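Local coordinates for dual specificity protein phosphatase 8 (Homo sapiens, PDB 4JMK) that probably dephosphorylates phosphotyrosine, phosphoserine and phosphothreonine residues of proteins and so negatively regulates mitogen-activated protein kinases, at residues A[102-107]-A[112-117]; A[7-12]-A[72-77]. The protein carries 1 engineered substitution. One frame throughout, in Å; residues are numbered along the deposited sequence.

Contact 1: A[102-107]-A[112-117]; sequences YIMKTM and DDAYRF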
loop_
_atom_site.group_PDB
_atom_site.type_symbol
_atom_site.label_atom_id
_atom_site.label_comp_id
_atom_site.label_asym_id
_atom_site.label_seq_id
_atom_site.Cartn_x
_atom_site.Cartn_y
_atom_site.Cartn_z
ATOM N N TYR A 102 5.518 -0.349 2.741
ATOM C CA TYR A 102 6.325 0.432 1.812
ATOM C C TYR A 102 7.237 1.405 2.557
ATOM O O TYR A 102 8.410 1.577 2.205
ATOM C CB TYR A 102 5.438 1.202 0.823
ATOM C CG TYR A 102 6.266 2.029 -0.128
ATOM C CD1 TYR A 102 6.836 1.456 -1.261
ATOM C CD2 TYR A 102 6.508 3.375 0.118
ATOM C CE1 TYR A 102 7.625 2.217 -2.128
ATOM C CE2 TYR A 102 7.289 4.138 -0.743
ATOM C CZ TYR A 102 7.837 3.548 -1.859
ATOM O OH TYR A 102 8.612 4.300 -2.710
ATOM N N ILE A 103 6.694 2.050 3.580
ATOM C CA ILE A 103 7.475 3.002 4.359
ATOM C C ILE A 103 8.548 2.283 5.148
ATOM O O ILE A 103 9.688 2.755 5.237
ATOM C CB ILE A 103 6.565 3.833 5.271
ATOM C CG1 ILE A 103 5.716 4.757 4.398
ATOM C CG2 ILE A 103 7.361 4.670 6.248
ATOM C CD1 ILE A 103 4.575 5.333 5.126
ATOM N N MET A 104 8.197 1.125 5.698
ATOM C CA MET A 104 9.180 0.313 6.422
ATOM C C MET A 104 10.409 -0.008 5.575
ATOM O O MET A 104 11.544 0.218 5.983
ATOM C CB MET A 104 8.548 -1.010 6.834
ATOM C CG MET A 104 7.638 -0.935 8.020
ATOM S SD MET A 104 6.792 -2.508 8.283
ATOM C CE MET A 104 8.196 -3.484 8.771
ATOM N N LYS A 105 10.172 -0.559 4.396
ATOM C CA LYS A 105 11.257 -0.974 3.529
ATOM C C LYS A 105 12.025 0.220 2.980
ATOM O O LYS A 105 13.249 0.187 2.922
ATOM C CB LYS A 105 10.712 -1.818 2.383
ATOM C CG LYS A 105 11.798 -2.466 1.524
ATOM C CD LYS A 105 11.181 -3.404 0.493
ATOM C CE LYS A 105 12.217 -3.969 -0.440
ATOM N NZ LYS A 105 13.362 -4.483 0.319
ATOM N N THR A 106 11.313 1.271 2.575
ATOM C CA THR A 106 11.963 2.406 1.921
ATOM C C THR A 106 12.845 3.181 2.888
ATOM O O THR A 106 13.962 3.571 2.547
ATOM C CB THR A 106 10.921 3.362 1.328
ATOM O OG1 THR A 106 10.182 2.676 0.310
ATOM C CG2 THR A 106 11.593 4.588 0.731
ATOM N N MET A 107 12.345 3.396 4.098
ATOM C CA MET A 107 13.048 4.245 5.055
ATOM C C MET A 107 13.863 3.460 6.085
ATOM O O MET A 107 14.662 4.042 6.824
ATOM C CB MET A 107 12.053 5.169 5.761
ATOM C CG MET A 107 11.373 6.155 4.823
ATOM S SD MET A 107 12.610 7.218 4.036
ATOM C CE MET A 107 13.141 8.131 5.472
ATOM N N ASP A 112 6.579 -0.376 14.167
ATOM C CA ASP A 112 5.924 0.602 15.039
ATOM C C ASP A 112 5.916 2.015 14.449
ATOM O O ASP A 112 4.884 2.693 14.434
ATOM C CB ASP A 112 6.610 0.646 16.419
ATOM C CG ASP A 112 6.530 -0.687 17.171
ATOM O OD1 ASP A 112 5.476 -1.345 17.086
ATOM O OD2 ASP A 112 7.506 -1.071 17.866
ATOM N N ASP A 113 7.075 2.479 13.991
ATOM C CA ASP A 113 7.168 3.844 13.503
ATOM C C ASP A 113 6.427 4.000 12.168
ATOM O O ASP A 113 5.761 5.011 11.920
ATOM C CB ASP A 113 8.637 4.252 13.369
ATOM C CG ASP A 113 9.303 4.506 14.715
ATOM O OD1 ASP A 113 8.584 4.733 15.711
ATOM O OD2 ASP A 113 10.553 4.488 14.769
ATOM N N ALA A 114 6.518 2.991 11.304
ATOM C CA ALA A 114 5.829 3.081 10.014
ATOM C C ALA A 114 4.314 3.058 10.188
ATOM O O ALA A 114 3.592 3.783 9.493
ATOM C CB ALA A 114 6.279 1.968 9.093
ATOM N N TYR A 115 3.831 2.233 11.119
ATOM C CA TYR A 115 2.401 2.196 11.452
ATOM C C TYR A 115 1.964 3.576 11.933
ATOM O O TYR A 115 0.948 4.117 11.481
ATOM C CB TYR A 115 2.170 1.126 12.530
ATOM C CG TYR A 115 0.749 0.883 13.008
ATOM C CD1 TYR A 115 -0.353 1.388 12.331
ATOM C CD2 TYR A 115 0.522 0.140 14.172
ATOM C CE1 TYR A 115 -1.652 1.144 12.796
ATOM C CE2 TYR A 115 -0.761 -0.098 14.642
ATOM C CZ TYR A 115 -1.839 0.403 13.949
ATOM O OH TYR A 115 -3.115 0.160 14.421
ATOM N N ARG A 116 2.740 4.160 12.843
ATOM C CA ARG A 116 2.408 5.480 13.373
ATOM C C ARG A 116 2.465 6.558 12.274
ATOM O O ARG A 116 1.644 7.484 12.263
ATOM C CB ARG A 116 3.356 5.827 14.531
ATOM C CG ARG A 116 2.987 7.069 15.331
ATOM C CD ARG A 116 4.033 7.318 16.418
ATOM N NE ARG A 116 5.375 7.391 15.842
ATOM C CZ ARG A 116 6.505 7.396 16.543
ATOM N NH1 ARG A 116 6.471 7.330 17.867
ATOM N NH2 ARG A 116 7.672 7.466 15.914
ATOM N N PHE A 117 3.425 6.440 11.354
ATOM C CA PHE A 117 3.556 7.403 10.250
ATOM C C PHE A 117 2.278 7.438 9.401
ATOM O O PHE A 117 1.758 8.516 9.064
ATOM C CB PHE A 117 4.772 7.058 9.378
ATOM C CG PHE A 117 5.060 8.065 8.282
ATOM C CD1 PHE A 117 6.084 8.998 8.428
ATOM C CD2 PHE A 117 4.335 8.059 7.104
ATOM C CE1 PHE A 117 6.365 9.910 7.416
ATOM C CE2 PHE A 117 4.605 8.967 6.079
ATOM C CZ PHE A 117 5.610 9.898 6.234
#
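I103 and F117 meet because their first torsions send them into the same gap between two helices: the ring of F117 swings anti to its own backbone N (chi1 -175°), while I103 places CG1 beside the backbone N (chi1 -69°) and extends CD1 from it. Helix 94-107 is joined by a short loop to helix 111-121 in the dual-specificity phosphatase catalytic domain, and the two pack at an angle. The segment axes approach to 8.9 Å and run at 124° to one another, between perpendicular and antiparallel.

At the centre of the contact sits A114, whose methyl points at the other helix and lets the backbones close in, with the CA atoms of M104 and A114 5.6 Å apart. A114 CB touches M104 CG at 3.4 Å, tighter than an ordinary carbon-carbon contact, and I103 CG2 borders the same methyl more loosely, at 4.1 Å. The M104 chain then bends at its last torsion, and its side chain also packs on E139 of helix 129-148.

One turn beyond A114, F117 presents the CD2-CE2 side of its ring to I103 CD1, which lies 3.4 Å from F117 CD2 and comes obliquely to the ring; the two side chains cross at about a right angle. I6 of strand 4-7 touches both residues, so the apolar seam continues onto the edge strand of the sheet. R121 makes a cation-pi interaction with the F117 ring and a hydrogen bond to F117 O.

Between the two segments the contact is apolar; the polar bonds of Y102 O are made inside its own helix. It accepts from T106 N and T106 OG1 on opposite faces of its carbonyl plane, and the hydroxyl, 2.8 Å from Y102 O, also lies over one face of the Y102 ring, 3.3 Å above its plane and offset toward the rim.

Contact 2: A[7-12]-A[72-77]; sequences LPHLYL and EFIDKA
I74 carries this contact from the helix side: its two methyls serve two different residues of the 7-12 segment. CG2 lies anti to the backbone N and meets the imidazole of H9, while CD1, at the end of the longer branch, goes to L10.

The H9 ring approaches with its CD2-NE2 side: CD2 is 4.0 Å from I74 CG2 and NE2 4.2 Å from the same methyl, and the two side chains cross at about a right angle. H9 holds CG between its backbone N and carbonyl carbon (chi1 59°), which directs the imidazole at the helix. Its NE2 is hydrogen-bonded to the hydroxyl of Y102 on helix 94-107, a group that also bonds D75 OD1. D75 OD1 itself is 4.8 Å from H9 NE2, too far for direct contact, though its charge could still favour a protonated imidazole.

The fold here is the alpha/beta phosphatase domain, with helix 67-79 laid against a mixed five-stranded sheet. H9 stands in the type I turn from L7 to L10 that joins antiparallel strands 4-7 and 10-13, and the turn is closed by bonds from L10 N to L7 O and from L7 N to L10 O.

L10 opens the second strand and is buried. Although its CB does not aim at the helix, the end of the side chain comes nearer, and CD1 meets I74 CD1 at 4.0 Å. V84 and V86 of the neighbouring parallel strand 83-87 also touch the L10 side chain, and the aromatic side chain of Y102 packs on both L10 and I74.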
loop_
_atom_site.group_PDB
_atom_site.type_symbol
_atom_site.label_atom_id
_atom_site.label_comp_id
_atom_site.label_asym_id
_atom_site.label_seq_id
_atom_site.Cartn_x
_atom_site.Cartn_y
_atom_site.Cartn_z
ATOM N N LEU A 7 2.936 9.974 0.840
ATOM C CA LEU A 7 4.201 10.540 0.355
ATOM C C LEU A 7 3.857 11.267 -0.941
ATOM O O LEU A 7 2.758 11.078 -1.454
ATOM C CB LEU A 7 5.208 9.420 0.084
ATOM C CG LEU A 7 5.522 8.477 1.252
ATOM C CD1 LEU A 7 6.491 7.393 0.784
ATOM C CD2 LEU A 7 6.129 9.242 2.422
ATOM N N PRO A 8 4.779 12.097 -1.479
ATOM C CA PRO A 8 4.393 12.826 -2.694
ATOM C C PRO A 8 3.945 11.909 -3.837
ATOM O O PRO A 8 3.110 12.320 -4.646
ATOM C CB PRO A 8 5.680 13.590 -3.074
ATOM C CG PRO A 8 6.363 13.827 -1.782
ATOM C CD PRO A 8 6.073 12.570 -0.945
ATOM N N HIS A 9 4.462 10.684 -3.899
ATOM C CA HIS A 9 4.067 9.776 -4.972
ATOM C C HIS A 9 3.076 8.720 -4.491
ATOM O O HIS A 9 2.655 7.874 -5.262
ATOM C CB HIS A 9 5.289 9.094 -5.591
ATOM C CG HIS A 9 6.102 8.293 -4.616
ATOM N ND1 HIS A 9 6.778 8.871 -3.558
ATOM C CD2 HIS A 9 6.363 6.965 -4.549
ATOM C CE1 HIS A 9 7.412 7.929 -2.882
ATOM N NE2 HIS A 9 7.182 6.765 -3.463
ATOM N N LEU A 10 2.702 8.756 -3.217
ATOM C CA LEU A 10 1.897 7.648 -2.672
ATOM C C LEU A 10 0.655 8.114 -1.910
ATOM O O LEU A 10 0.759 8.798 -0.868
ATOM C CB LEU A 10 2.782 6.767 -1.762
ATOM C CG LEU A 10 2.076 5.614 -1.039
ATOM C CD1 LEU A 10 1.598 4.583 -2.047
ATOM C CD2 LEU A 10 3.032 4.980 -0.040
ATOM N N TYR A 11 -0.509 7.730 -2.439
ATOM C CA TYR A 11 -1.810 8.001 -1.829
ATOM C C TYR A 11 -2.438 6.730 -1.288
ATOM O O TYR A 11 -2.186 5.633 -1.803
ATOM C CB TYR A 11 -2.772 8.583 -2.869
ATOM C CG TYR A 11 -2.410 9.974 -3.313
ATOM C CD1 TYR A 11 -1.406 10.179 -4.243
ATOM C CD2 TYR A 11 -3.097 11.083 -2.819
ATOM C CE1 TYR A 11 -1.068 11.453 -4.659
ATOM C CE2 TYR A 11 -2.770 12.361 -3.235
ATOM C CZ TYR A 11 -1.753 12.537 -4.158
ATOM O OH TYR A 11 -1.408 13.804 -4.581
ATOM N N LEU A 12 -3.285 6.891 -0.265
ATOM C CA LEU A 12 -4.009 5.776 0.340
ATOM C C LEU A 12 -5.501 6.144 0.376
ATOM O O LEU A 12 -5.862 7.226 0.836
ATOM C CB LEU A 12 -3.464 5.536 1.761
ATOM C CG LEU A 12 -3.992 4.385 2.608
ATOM C CD1 LEU A 12 -3.864 3.086 1.833
ATOM C CD2 LEU A 12 -3.220 4.314 3.933
ATOM N N GLU A 72 7.560 -2.877 -5.329
ATOM C CA GLU A 72 8.123 -2.705 -6.670
ATOM C C GLU A 72 7.198 -1.865 -7.580
ATOM O O GLU A 72 7.654 -0.963 -8.295
ATOM C CB GLU A 72 8.369 -4.093 -7.284
ATOM C CG GLU A 72 8.912 -4.097 -8.703
ATOM C CD GLU A 72 8.827 -5.479 -9.360
ATOM O OE1 GLU A 72 9.886 -6.110 -9.567
ATOM O OE2 GLU A 72 7.703 -5.929 -9.679
ATOM N N PHE A 73 5.901 -2.161 -7.542
ATOM C CA PHE A 73 4.916 -1.412 -8.322
ATOM C C PHE A 73 4.912 0.066 -7.935
ATOM O O PHE A 73 4.898 0.954 -8.805
ATOM C CB PHE A 73 3.522 -2.021 -8.115
ATOM C CG PHE A 73 2.426 -1.355 -8.929
ATOM C CD1 PHE A 73 2.334 -1.559 -10.307
ATOM C CD2 PHE A 73 1.484 -0.543 -8.310
ATOM C CE1 PHE A 73 1.318 -0.951 -11.056
ATOM C CE2 PHE A 73 0.471 0.074 -9.044
ATOM C CZ PHE A 73 0.381 -0.138 -10.430
ATOM N N ILE A 74 4.896 0.336 -6.631
ATOM C CA ILE A 74 4.902 1.717 -6.152
ATOM C C ILE A 74 6.179 2.416 -6.601
ATOM O O ILE A 74 6.135 3.582 -7.021
ATOM C CB ILE A 74 4.741 1.794 -4.608
ATOM C CG1 ILE A 74 3.334 1.320 -4.204
ATOM C CG2 ILE A 74 5.020 3.224 -4.085
ATOM C CD1 ILE A 74 3.202 1.002 -2.724
ATOM N N ASP A 75 7.309 1.712 -6.550
ATOM C CA ASP A 75 8.560 2.307 -7.039
ATOM C C ASP A 75 8.597 2.501 -8.564
ATOM O O ASP A 75 9.311 3.379 -9.064
ATOM C CB ASP A 75 9.767 1.505 -6.546
ATOM C CG ASP A 75 10.048 1.744 -5.071
ATOM O OD1 ASP A 75 9.811 2.884 -4.604
ATOM O OD2 ASP A 75 10.505 0.803 -4.384
ATOM N N LYS A 76 7.842 1.698 -9.312
ATOM C CA LYS A 76 7.762 1.941 -10.755
ATOM C C LYS A 76 7.108 3.294 -11.025
ATOM O O LYS A 76 7.545 4.037 -11.908
ATOM C CB LYS A 76 6.984 0.844 -11.475
ATOM C CG LYS A 76 7.706 -0.479 -11.566
ATOM C CD LYS A 76 6.899 -1.449 -12.441
ATOM C CE LYS A 76 7.478 -2.858 -12.442
ATOM N NZ LYS A 76 6.583 -3.824 -13.176
ATOM N N ALA A 77 6.062 3.612 -10.265
ATOM C CA ALA A 77 5.425 4.926 -10.353
ATOM C C ALA A 77 6.408 6.035 -9.974
ATOM O O ALA A 77 6.545 7.034 -10.691
ATOM C CB ALA A 77 4.168 4.983 -9.469
#

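How the contacts relate
Both contacts are largely buried, with contact 2 the deeper, its centre about 8 Å from the centre of the chain, against about 11 Å for the centre of contact 1; the centres of the two contacts lie about 14 Å apart. Contact 1 joins two successive helices through aliphatic and aromatic carbon alone, whereas contact 2 seats a helix against a turn and strand of the sheet and brings a polar imidazole to that seam. The Y102 side chain, which takes no part across contact 1, is inserted into contact 2. Helix 94-107 therefore packs on helix 111-121 through I103 and M104 and, through Y102, on the turn and helix of contact 2.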